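Local coordinates for protein phosphonomutase (Burkholderia cenocepacia J2315, PDB 4MG4) that is a phosphonomutase by name and belongs to a phosphomutase family with the TIM-barrel fold, at residues 28-33 / 48-53; 55-60 / 243-247; 132-138 / 182-187; 177-181 / 208-213. One frame throughout, in Å; residues are numbered along the deposited sequence.

Interaction 1 (28-33 / 48-53); sequences LALFNV and VALATG
Two parallel strands lie side by side here, extended apart from Val48 (-100/-13), with 50-52 as strand in the second segment, but they converge: paired CA atoms are 8.2 Å apart at Leu28 and Val48, 6.2 Å at Leu30 and Leu50, and 4.7 Å at Asn32 and Thr52, and the end-to-end directions differ by 53°. At the open end Val48 sets CG2 3.7 Å from CD1 of Leu28, and its N donates to water 1 (2.9 Å), which in turn donates to Ala29 O (2.8 Å). Ala49 points toward the first strand; its CB is 3.8 Å from CD2 of Leu30 (m, t), and water 2 joins Ala49 O (2.7 Å) to Phe31 N (2.9 Å). Leu50 turns its CB away, toward helix 36-44. Ala51 pairs with Asn32: its O accepts a hydrogen bond from Val33 N (2.8 Å, 166°) and makes a CA-H...O contact with Asn32 CA (3.2 Å), while its CB lies 3.3 Å from Asn32 OD1. Thr52 returns a CA-H...O contact to Val33 O (CA to O 3.5 Å), and its OG1 is hydrogen-bonded to Asp92 N. At Gly53, the N-cap of the next helix, an ideal CB would fall 2.5 Å from Asn32 ND2, a clash. These are the first two barrel strands, linked through helix 36-44 as a beta-alpha-beta unit. One direct backbone N-H...O hydrogen bond and two water bridges imply that solvent stands in for strand pairing where the backbones part.

Interaction 2 (55-60 / 243-247); sequences WSVAAA and PYPYL
Residues 55-60 are helical, and Pro243 is at the N-cap position of the helix that begins at Tyr244; the nearest CA pair is Ser56 and Pro243, at 5.5 Å. Tyr246 (chi1 177°, chi2 82°) is the knob, seated among Trp55, Ser56, Ala59 and Ala60. Its CE2 is 3.7 Å from Ala59 CB, its CE1 4.0 Å from Ala60 CB, and Ser56 O lies over one ring face. Trp55 (t, chi2 94°) directs its six-membered ring to the second segment: CE3 is 3.5 Å from Pro243 CB, while CZ3 is 3.8 Å from CD2 of Leu247 (m, t) and 3.9 Å from Tyr246 CD2, which meets the indole at its edge. Ser56 in the m rotamer brings OG to 3.4 Å from Tyr246 CB; water 3 bridges OG (2.8 Å) and Tyr246 N (3.0 Å), accepting from the latter. Helix 54-60, after the second barrel strand, thus meets the start of C-terminal helix 244-259. Trp34 packs edge-to-face with Tyr246, helix 71-84 touches Val57, and the second subunit contributes Gly37 against Tyr246 and Leu253 against Pro245.

Interaction 3 (132-138 / 182-187); sequences RDVDEAA and ARARAY
Residues 134-138 form the first turn of one helix, and 182-187 lie within another; their axes approach to 9.4 Å, with the N-to-C directions 36° apart (signed crossing angle -36°). Matching CA pairs are Val134 with Arg183 (6.0 Å) and Ala138 with Tyr187 (5.2 Å). Asp133 occupies the N-cap, where OD2 accepts from Asp135 N (2.7 Å) and Glu136 N (3.3 Å). Ahead of it, the extended Arg132 turns its end away from the other helix and forms a salt bridge from NH1 to Glu136 OE2 (2.9 Å), while its backbone O faces Arg183. Arg183 (m, t, t) reaches this oxygen in a forked pair of hydrogen bonds, from NH1 to Arg132 O (2.8 Å) and from NH2 to the same O (3.0 Å). These are the helices following the fourth and fifth strands of the TIM barrel, and their packing, with the N-to-C directions running the same way, is that of successive helices in its outer layer. Val134 (p) places CB over one face of the guanidinium and CG2 3.5 Å from Ala186 CB. Tyr187 (m, chi2 -9°) lays its ring alongside the small residues: CE1 is 3.7 Å from Ala137 CB, and CD1 4.2 Å from Ala138 CB. The phenol OH accepts from Arg183 NH1 (2.9 Å) and also bonds to Asp123, just past strand 118-122; the Asp123 carboxylate also makes a long, weak ion pair with Arg183.

Interaction 4 (177-181 / 208-213); sequences LDATL and ALTAAS
Two helical segments pack with their axes 10.6 Å apart at closest approach and their N-to-C directions 30° from parallel (signed crossing angle -30°). Leu177 lies opposite Leu209, CA to CA 7.1 Å, and Leu181 opposite Ser213, at 6.4 Å; the four-residue step is the same on both helices, so corresponding turns face each other. Leu177 (t, p) points toward the partner, putting CD2 3.4 Å from Ala208 CB and CD1 4.0 Å from Leu209 CB. One turn on, Thr180 (m) brings CG2 within 4.2 Å of Leu209 CD1, while its OG1 bonds back to Leu176 O in its own helix. Leu181 (m, t) starts out sideways, but its CD2 swings across to lie 3.8 Å from Leu209 CD1, 3.7 Å from Ala212 CB and 3.8 Å from Ser213 N. Leu209 (t, p) thereby fits between the turns bearing Leu177 and Leu181, and beneath it strands 194-196 and 217-220 supply Leu195 and Val217. Ser213, the first residue to leave helical angles (-69/138), ends this helix as the chain turns toward strand 217-220, with OG bonded to Leu215 O. Such packing joins the neighbouring helices after strands five and six of the TIM barrel. All the close side-chain pairs are carbon to carbon and the two segments share no polar bond, which implies cohesion by van der Waals fit and burial of the leucines; the segments together bury 258 Å², both sides summed.

Overall arrangement
From the N terminus, interaction 1 closes the first and shortest loop, joining barrel strands 28-33 and 50-52 around helix 36-44. Helix 54-60 follows at once and opens interaction 2, which closes only at 243-247, with 182 residues between its segments, bringing the C-terminal helix back beside the start of the barrel; the two contacts touch through Phe31 and Asn32 against Pro245 and Val33 against Val57. Nested in that long loop are interactions 3 and 4, whose segments alternate along the chain, so that they cross. Both use helix 174-190, linking it to helices 134-150 and 203-212. Their centres are 13 Å apart, and both lie across the chain's centre from interaction 2.

Interaction 1 (28-33 / 48-53)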
loop_
_atom_site.group_PDB
_atom_site.type_symbol
_atom_site.label_atom_id
_atom_site.label_comp_id
_atom_site.label_asym_id
_atom_site.label_seq_id
_atom_site.Cartn_x
_atom_site.Cartn_y
_atom_site.Cartn_z
ATOM N N LEU A 28 2.909 -24.981 4.313
ATOM C CA LEU A 28 2.312 -23.843 3.753
ATOM C C LEU A 28 3.238 -22.653 3.887
ATOM O O LEU A 28 3.557 -22.227 4.985
ATOM C CB LEU A 28 1.017 -23.589 4.529
ATOM C CG LEU A 28 0.251 -22.316 4.151
ATOM C CD1 LEU A 28 -0.094 -22.336 2.664
ATOM C CD2 LEU A 28 -0.998 -22.150 4.966
ATOM N N ALA A 29 3.550 -21.999 2.768
ATOM C CA ALA A 29 4.353 -20.785 2.807
ATOM C C ALA A 29 3.448 -19.577 2.520
ATOM O O ALA A 29 2.723 -19.531 1.501
ATOM C CB ALA A 29 5.452 -20.869 1.788
ATOM N N LEU A 30 3.506 -18.613 3.402
ATOM C CA LEU A 30 2.621 -17.420 3.336
ATOM C C LEU A 30 3.447 -16.186 3.233
ATOM O O LEU A 30 4.436 -16.043 3.924
ATOM C CB LEU A 30 1.720 -17.263 4.593
ATOM C CG LEU A 30 0.654 -18.355 4.719
ATOM C CD1 LEU A 30 -0.096 -18.220 6.047
ATOM C CD2 LEU A 30 -0.281 -18.360 3.524
ATOM N N PHE A 31 2.966 -15.234 2.415
ATOM C CA PHE A 31 3.548 -13.904 2.290
ATOM C C PHE A 31 2.458 -12.930 2.722
ATOM O O PHE A 31 1.237 -13.128 2.396
ATOM C CB PHE A 31 3.994 -13.633 0.837
ATOM C CG PHE A 31 4.945 -14.638 0.357
ATOM C CD1 PHE A 31 6.257 -14.517 0.662
ATOM C CD2 PHE A 31 4.480 -15.805 -0.245
ATOM C CE1 PHE A 31 7.166 -15.466 0.272
ATOM C CE2 PHE A 31 5.379 -16.769 -0.639
ATOM C CZ PHE A 31 6.710 -16.610 -0.350
ATOM N N ASN A 32 2.857 -11.999 3.590
ATOM C CA ASN A 32 1.910 -11.075 4.166
ATOM C C ASN A 32 1.637 -9.933 3.186
ATOM O O ASN A 32 2.584 -9.318 2.694
ATOM C CB ASN A 32 2.432 -10.477 5.467
ATOM C CG ASN A 32 2.486 -11.461 6.583
ATOM O OD1 ASN A 32 1.811 -12.508 6.528
ATOM N ND2 ASN A 32 3.301 -11.172 7.589
ATOM N N VAL A 33 0.366 -9.725 2.886
ATOM C CA VAL A 33 -0.109 -8.636 2.026
ATOM C C VAL A 33 -0.758 -7.591 2.943
ATOM O O VAL A 33 -1.071 -7.850 4.097
ATOM C CB VAL A 33 -1.023 -9.102 0.888
ATOM C CG1 VAL A 33 -0.269 -10.070 -0.026
ATOM C CG2 VAL A 33 -2.299 -9.774 1.442
ATOM N N VAL A 48 -1.086 -19.917 -2.650
ATOM C CA VAL A 48 -2.239 -20.794 -2.397
ATOM C C VAL A 48 -3.175 -20.269 -1.292
ATOM O O VAL A 48 -4.306 -20.725 -1.147
ATOM C CB VAL A 48 -1.771 -22.228 -2.084
ATOM C CG1 VAL A 48 -1.090 -22.804 -3.321
ATOM C CG2 VAL A 48 -0.799 -22.261 -0.927
ATOM N N ALA A 49 -2.688 -19.293 -0.556
ATOM C CA ALA A 49 -3.462 -18.602 0.443
ATOM C C ALA A 49 -2.774 -17.269 0.677
ATOM O O ALA A 49 -1.599 -17.126 0.324
ATOM C CB ALA A 49 -3.477 -19.405 1.713
ATOM N N LEU A 50 -3.475 -16.331 1.302
ATOM C CA LEU A 50 -2.919 -15.038 1.713
ATOM C C LEU A 50 -2.997 -14.834 3.236
ATOM O O LEU A 50 -3.948 -15.301 3.891
ATOM C CB LEU A 50 -3.694 -13.886 1.092
ATOM C CG LEU A 50 -3.753 -13.956 -0.468
ATOM C CD1 LEU A 50 -4.644 -12.824 -0.912
ATOM C CD2 LEU A 50 -2.398 -13.952 -1.153
ATOM N N ALA A 51 -2.026 -14.081 3.755
ATOM C CA ALA A 51 -2.048 -13.656 5.122
ATOM C C ALA A 51 -1.944 -12.146 5.168
ATOM O O ALA A 51 -1.282 -11.547 4.303
ATOM C CB ALA A 51 -0.880 -14.248 5.890
ATOM N N THR A 52 -2.526 -11.512 6.172
ATOM C CA THR A 52 -2.126 -10.163 6.463
ATOM C C THR A 52 -1.084 -10.197 7.552
ATOM O O THR A 52 -1.058 -11.127 8.409
ATOM C CB THR A 52 -3.296 -9.304 6.860
ATOM O OG1 THR A 52 -3.733 -9.687 8.177
ATOM C CG2 THR A 52 -4.446 -9.491 5.892
ATOM N N GLY A 53 -0.266 -9.153 7.589
ATOM C CA GLY A 53 0.670 -8.991 8.677
ATOM C C GLY A 53 0.378 -7.640 9.320
ATOM O O GLY A 53 0.275 -6.628 8.637
HETATM O O HOH W 1 1.196 -19.553 -0.872
HETATM O O HOH W 2 0.900 -16.067 0.536
#

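Interaction 2 (55-60 / 243-247)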
loop_
_atom_site.group_PDB
_atom_site.type_symbol
_atom_site.label_atom_id
_atom_site.label_comp_id
_atom_site.label_asym_id
_atom_site.label_seq_id
_atom_site.Cartn_x
_atom_site.Cartn_y
_atom_site.Cartn_z
ATOM N N TRP A 55 2.289 -5.665 11.050
ATOM C CA TRP A 55 3.334 -4.641 10.895
ATOM C C TRP A 55 3.220 -3.949 9.532
ATOM O O TRP A 55 3.227 -2.702 9.457
ATOM C CB TRP A 55 4.733 -5.277 11.027
ATOM C CG TRP A 55 5.804 -4.273 11.247
ATOM C CD1 TRP A 55 6.301 -3.857 12.452
ATOM C CD2 TRP A 55 6.492 -3.511 10.244
ATOM N NE1 TRP A 55 7.270 -2.886 12.260
ATOM C CE2 TRP A 55 7.406 -2.662 10.914
ATOM C CE3 TRP A 55 6.433 -3.473 8.862
ATOM C CZ2 TRP A 55 8.256 -1.810 10.233
ATOM C CZ3 TRP A 55 7.273 -2.621 8.187
ATOM C CH2 TRP A 55 8.168 -1.799 8.871
ATOM N N SER A 56 3.127 -4.762 8.485
ATOM C CA SER A 56 2.940 -4.299 7.099
ATOM C C SER A 56 1.698 -3.434 6.894
ATOM O O SER A 56 1.743 -2.379 6.232
ATOM C CB SER A 56 2.855 -5.528 6.139
ATOM O OG SER A 56 4.083 -6.232 6.084
ATOM N N VAL A 57 0.556 -3.881 7.406
ATOM C CA VAL A 57 -0.669 -3.115 7.319
ATOM C C VAL A 57 -0.547 -1.782 8.047
ATOM O O VAL A 57 -0.974 -0.756 7.527
ATOM C CB VAL A 57 -1.899 -3.872 7.839
ATOM C CG1 VAL A 57 -3.089 -2.946 7.901
ATOM C CG2 VAL A 57 -2.201 -5.055 6.933
ATOM N N ALA A 58 0.048 -1.785 9.247
ATOM C CA ALA A 58 0.233 -0.543 9.969
ATOM C C ALA A 58 1.162 0.404 9.227
ATOM O O ALA A 58 0.840 1.580 9.064
ATOM C CB ALA A 58 0.787 -0.812 11.345
ATOM N N ALA A 59 2.274 -0.096 8.750
ATOM C CA ALA A 59 3.226 0.731 8.007
ATOM C C ALA A 59 2.610 1.365 6.756
ATOM O O ALA A 59 2.715 2.573 6.536
ATOM C CB ALA A 59 4.439 -0.089 7.639
ATOM N N ALA A 60 1.897 0.550 5.989
ATOM C CA ALA A 60 1.230 1.007 4.765
ATOM C C ALA A 60 0.235 2.147 5.042
ATOM O O ALA A 60 0.099 3.100 4.252
ATOM C CB ALA A 60 0.552 -0.164 4.076
ATOM N N PRO A 243 7.307 -8.979 7.869
ATOM C CA PRO A 243 7.128 -7.860 6.907
ATOM C C PRO A 243 8.130 -7.853 5.767
ATOM O O PRO A 243 8.215 -6.858 5.032
ATOM C CB PRO A 243 7.340 -6.634 7.780
ATOM C CG PRO A 243 8.289 -7.078 8.802
ATOM C CD PRO A 243 7.978 -8.549 9.100
ATOM N N TYR A 244 8.881 -8.927 5.554
ATOM C CA TYR A 244 9.833 -8.992 4.436
ATOM C C TYR A 244 9.290 -8.610 3.043
ATOM O O TYR A 244 9.936 -7.790 2.354
ATOM C CB TYR A 244 10.444 -10.394 4.404
ATOM C CG TYR A 244 11.408 -10.635 3.259
ATOM C CD1 TYR A 244 12.705 -10.191 3.348
ATOM C CD2 TYR A 244 11.038 -11.371 2.163
ATOM C CE1 TYR A 244 13.615 -10.417 2.333
ATOM C CE2 TYR A 244 11.946 -11.614 1.136
ATOM C CZ TYR A 244 13.227 -11.138 1.237
ATOM O OH TYR A 244 14.141 -11.410 0.231
ATOM N N PRO A 245 8.099 -9.121 2.631
ATOM C CA PRO A 245 7.597 -8.743 1.338
ATOM C C PRO A 245 7.410 -7.210 1.203
ATOM O O PRO A 245 7.862 -6.588 0.212
ATOM C CB PRO A 245 6.272 -9.496 1.229
ATOM C CG PRO A 245 6.464 -10.713 2.101
ATOM C CD PRO A 245 7.277 -10.209 3.244
ATOM N N TYR A 246 6.742 -6.630 2.199
ATOM C CA TYR A 246 6.505 -5.180 2.178
ATOM C C TYR A 246 7.812 -4.398 2.115
ATOM O O TYR A 246 7.941 -3.440 1.293
ATOM C CB TYR A 246 5.721 -4.782 3.419
ATOM C CG TYR A 246 5.469 -3.292 3.548
ATOM C CD1 TYR A 246 4.426 -2.673 2.865
ATOM C CD2 TYR A 246 6.275 -2.511 4.372
ATOM C CE1 TYR A 246 4.207 -1.303 2.976
ATOM C CE2 TYR A 246 6.075 -1.148 4.463
ATOM C CZ TYR A 246 5.015 -0.552 3.778
ATOM O OH TYR A 246 4.782 0.831 3.918
ATOM N N LEU A 247 8.769 -4.802 2.953
ATOM C CA LEU A 247 10.086 -4.162 3.005
ATOM C C LEU A 247 10.874 -4.283 1.738
ATOM O O LEU A 247 11.558 -3.295 1.345
ATOM C CB LEU A 247 10.898 -4.655 4.197
ATOM C CG LEU A 247 10.271 -4.300 5.543
ATOM C CD1 LEU A 247 11.061 -4.941 6.669
ATOM C CD2 LEU A 247 10.158 -2.789 5.739
HETATM O O HOH W 3 4.726 -7.955 3.957
#

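Interaction 3 (132-138 / 182-187)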
loop_
_atom_site.group_PDB
_atom_site.type_symbol
_atom_site.label_atom_id
_atom_site.label_comp_id
_atom_site.label_asym_id
_atom_site.label_seq_id
_atom_site.Cartn_x
_atom_site.Cartn_y
_atom_site.Cartn_z
ATOM N N ARG A 132 1.651 -12.814 28.593
ATOM C CA ARG A 132 0.526 -13.144 29.474
ATOM C C ARG A 132 0.740 -14.509 30.188
ATOM O O ARG A 132 1.389 -15.440 29.627
ATOM C CB ARG A 132 -0.785 -13.213 28.682
ATOM C CG ARG A 132 -1.174 -11.968 27.961
ATOM C CD ARG A 132 -2.461 -12.114 27.184
ATOM N NE ARG A 132 -2.588 -10.968 26.343
ATOM C CZ ARG A 132 -3.318 -9.885 26.621
ATOM N NH1 ARG A 132 -4.049 -9.816 27.700
ATOM N NH2 ARG A 132 -3.287 -8.885 25.805
ATOM N N ASP A 133 0.236 -14.633 31.423
ATOM C CA ASP A 133 0.127 -15.926 32.090
ATOM C C ASP A 133 -0.498 -16.934 31.110
ATOM O O ASP A 133 -1.417 -16.577 30.348
ATOM C CB ASP A 133 -0.800 -15.819 33.281
ATOM C CG ASP A 133 -1.078 -17.152 33.926
ATOM O OD1 ASP A 133 -0.290 -17.545 34.797
ATOM O OD2 ASP A 133 -2.096 -17.800 33.578
ATOM N N VAL A 134 0.035 -18.151 31.141
ATOM C CA VAL A 134 -0.403 -19.243 30.241
ATOM C C VAL A 134 -1.922 -19.383 30.213
ATOM O O VAL A 134 -2.538 -19.496 29.137
ATOM C CB VAL A 134 0.272 -20.589 30.570
ATOM C CG1 VAL A 134 0.046 -21.031 31.993
ATOM C CG2 VAL A 134 -0.174 -21.664 29.613
ATOM N N ASP A 135 -2.560 -19.375 31.377
ATOM C CA ASP A 135 -4.004 -19.586 31.386
ATOM C C ASP A 135 -4.810 -18.346 30.999
ATOM O O ASP A 135 -5.920 -18.472 30.458
ATOM C CB ASP A 135 -4.447 -20.230 32.701
ATOM C CG ASP A 135 -3.851 -21.640 32.853
ATOM O OD1 ASP A 135 -4.037 -22.413 31.884
ATOM O OD2 ASP A 135 -3.138 -21.938 33.860
ATOM N N GLU A 136 -4.252 -17.158 31.207
ATOM C CA GLU A 136 -4.886 -15.924 30.697
ATOM C C GLU A 136 -4.854 -15.924 29.176
ATOM O O GLU A 136 -5.842 -15.651 28.519
ATOM C CB GLU A 136 -4.179 -14.688 31.243
ATOM C CG GLU A 136 -5.045 -13.444 31.144
ATOM C CD GLU A 136 -4.284 -12.136 31.155
ATOM O OE1 GLU A 136 -3.684 -11.853 32.221
ATOM O OE2 GLU A 136 -4.304 -11.428 30.087
ATOM N N ALA A 137 -3.718 -16.311 28.629
ATOM C CA ALA A 137 -3.547 -16.430 27.170
ATOM C C ALA A 137 -4.481 -17.495 26.599
ATOM O O ALA A 137 -5.106 -17.313 25.596
ATOM C CB ALA A 137 -2.104 -16.739 26.803
ATOM N N ALA A 138 -4.569 -18.626 27.270
ATOM C CA ALA A 138 -5.454 -19.711 26.847
ATOM C C ALA A 138 -6.906 -19.331 26.907
ATOM O O ALA A 138 -7.660 -19.713 26.045
ATOM C CB ALA A 138 -5.198 -20.974 27.662
ATOM N N ALA A 182 4.783 -26.170 26.953
ATOM C CA ALA A 182 3.734 -26.071 27.979
ATOM C C ALA A 182 2.638 -25.100 27.519
ATOM O O ALA A 182 1.456 -25.353 27.701
ATOM C CB ALA A 182 4.299 -25.638 29.314
ATOM N N ARG A 183 3.057 -23.976 26.915
ATOM C CA ARG A 183 2.068 -23.053 26.331
ATOM C C ARG A 183 1.301 -23.708 25.200
ATOM O O ARG A 183 0.063 -23.593 25.141
ATOM C CB ARG A 183 2.715 -21.748 25.912
ATOM C CG ARG A 183 2.994 -20.872 27.087
ATOM C CD ARG A 183 3.711 -19.583 26.699
ATOM N NE ARG A 183 4.042 -18.811 27.909
ATOM C CZ ARG A 183 3.253 -17.919 28.509
ATOM N NH1 ARG A 183 2.070 -17.601 28.052
ATOM N NH2 ARG A 183 3.700 -17.294 29.610
ATOM N N ALA A 184 2.011 -24.423 24.330
ATOM C CA ALA A 184 1.372 -25.094 23.199
ATOM C C ALA A 184 0.305 -26.089 23.652
ATOM O O ALA A 184 -0.801 -26.134 23.089
ATOM C CB ALA A 184 2.413 -25.788 22.361
ATOM N N ARG A 185 0.602 -26.846 24.697
ATOM C CA ARG A 185 -0.399 -27.780 25.226
ATOM C C ARG A 185 -1.634 -27.066 25.785
ATOM O O ARG A 185 -2.779 -27.509 25.559
ATOM C CB ARG A 185 0.227 -28.723 26.258
ATOM C CG ARG A 185 1.220 -29.720 25.689
ATOM C CD ARG A 185 1.662 -30.759 26.711
ATOM N NE ARG A 185 2.399 -30.197 27.816
ATOM C CZ ARG A 185 3.708 -29.963 27.850
ATOM N NH1 ARG A 185 4.498 -30.304 26.847
ATOM N NH2 ARG A 185 4.242 -29.433 28.943
ATOM N N ALA A 186 -1.425 -25.992 26.509
ATOM C CA ALA A 186 -2.543 -25.221 27.054
ATOM C C ALA A 186 -3.363 -24.598 25.920
ATOM O O ALA A 186 -4.584 -24.586 25.960
ATOM C CB ALA A 186 -2.047 -24.133 28.003
ATOM N N TYR A 187 -2.660 -24.043 24.936
ATOM C CA TYR A 187 -3.343 -23.402 23.821
ATOM C C TYR A 187 -4.114 -24.391 22.943
ATOM O O TYR A 187 -5.242 -24.100 22.542
ATOM C CB TYR A 187 -2.348 -22.582 22.960
ATOM C CG TYR A 187 -1.628 -21.495 23.704
ATOM C CD1 TYR A 187 -1.950 -21.122 24.989
ATOM C CD2 TYR A 187 -0.594 -20.793 23.090
ATOM C CE1 TYR A 187 -1.225 -20.129 25.671
ATOM C CE2 TYR A 187 0.113 -19.821 23.740
ATOM C CZ TYR A 187 -0.201 -19.455 25.046
ATOM O OH TYR A 187 0.544 -18.481 25.703
#

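Interaction 4 (177-181 / 208-213)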
loop_
_atom_site.group_PDB
_atom_site.type_symbol
_atom_site.label_atom_id
_atom_site.label_comp_id
_atom_site.label_asym_id
_atom_site.label_seq_id
_atom_site.Cartn_x
_atom_site.Cartn_y
_atom_site.Cartn_z
ATOM N N LEU A 177 12.342 -24.017 25.221
ATOM C CA LEU A 177 11.546 -24.949 24.416
ATOM C C LEU A 177 10.470 -25.604 25.308
ATOM O O LEU A 177 9.314 -25.760 24.934
ATOM C CB LEU A 177 12.448 -26.037 23.793
ATOM C CG LEU A 177 11.686 -27.246 23.223
ATOM C CD1 LEU A 177 10.925 -26.779 22.022
ATOM C CD2 LEU A 177 12.680 -28.364 22.862
ATOM N N ASP A 178 10.846 -25.980 26.535
ATOM C CA ASP A 178 9.883 -26.593 27.418
ATOM C C ASP A 178 8.757 -25.626 27.771
ATOM O O ASP A 178 7.590 -26.047 27.858
ATOM C CB ASP A 178 10.571 -27.115 28.688
ATOM C CG ASP A 178 11.434 -28.320 28.408
ATOM O OD1 ASP A 178 11.239 -29.014 27.385
ATOM O OD2 ASP A 178 12.320 -28.581 29.276
ATOM N N ALA A 179 9.084 -24.356 27.971
ATOM C CA ALA A 179 8.058 -23.346 28.271
ATOM C C ALA A 179 7.132 -23.167 27.075
ATOM O O ALA A 179 5.922 -22.965 27.231
ATOM C CB ALA A 179 8.685 -22.025 28.607
ATOM N N THR A 180 7.741 -23.180 25.890
ATOM C CA THR A 180 6.992 -23.078 24.636
ATOM C C THR A 180 6.008 -24.254 24.502
ATOM O O THR A 180 4.809 -24.036 24.194
ATOM C CB THR A 180 7.940 -22.964 23.434
ATOM O OG1 THR A 180 8.696 -21.770 23.603
ATOM C CG2 THR A 180 7.165 -22.944 22.108
ATOM N N LEU A 181 6.476 -25.466 24.738
ATOM C CA LEU A 181 5.628 -26.656 24.676
ATOM C C LEU A 181 4.509 -26.655 25.754
ATOM O O LEU A 181 3.398 -27.065 25.459
ATOM C CB LEU A 181 6.476 -27.944 24.756
ATOM C CG LEU A 181 7.232 -28.253 23.457
ATOM C CD1 LEU A 181 8.311 -29.263 23.786
ATOM C CD2 LEU A 181 6.347 -28.743 22.330
ATOM N N ALA A 208 12.898 -30.619 17.870
ATOM C CA ALA A 208 12.299 -31.013 19.139
ATOM C C ALA A 208 10.878 -30.518 19.294
ATOM O O ALA A 208 9.986 -31.229 19.780
ATOM C CB ALA A 208 13.147 -30.539 20.316
ATOM N N LEU A 209 10.680 -29.297 18.806
ATOM C CA LEU A 209 9.352 -28.676 18.807
ATOM C C LEU A 209 8.356 -29.413 17.948
ATOM O O LEU A 209 7.247 -29.659 18.383
ATOM C CB LEU A 209 9.485 -27.227 18.333
ATOM C CG LEU A 209 8.198 -26.432 18.320
ATOM C CD1 LEU A 209 7.523 -26.320 19.668
ATOM C CD2 LEU A 209 8.479 -25.051 17.715
ATOM N N THR A 210 8.724 -29.691 16.704
ATOM C CA THR A 210 7.800 -30.365 15.813
ATOM C C THR A 210 7.529 -31.822 16.276
ATOM O O THR A 210 6.415 -32.311 16.085
ATOM C CB THR A 210 8.304 -30.366 14.357
ATOM O OG1 THR A 210 9.517 -31.129 14.262
ATOM C CG2 THR A 210 8.523 -28.951 13.777
ATOM N N ALA A 211 8.515 -32.465 16.899
ATOM C CA ALA A 211 8.345 -33.840 17.471
ATOM C C ALA A 211 7.317 -33.868 18.600
ATOM O O ALA A 211 6.524 -34.809 18.690
ATOM C CB ALA A 211 9.670 -34.385 17.955
ATOM N N ALA A 212 7.311 -32.831 19.447
ATOM C CA ALA A 212 6.496 -32.786 20.657
ATOM C C ALA A 212 5.237 -31.948 20.571
ATOM O O ALA A 212 4.360 -32.096 21.431
ATOM C CB ALA A 212 7.343 -32.304 21.841
ATOM N N SER A 213 5.114 -31.082 19.571
ATOM C CA SER A 213 3.982 -30.139 19.550
ATOM C C SER A 213 2.709 -30.816 19.327
ATOM O O SER A 213 2.593 -31.686 18.412
ATOM C CB SER A 213 4.158 -29.097 18.430
ATOM O OG SER A 213 3.042 -28.242 18.369
#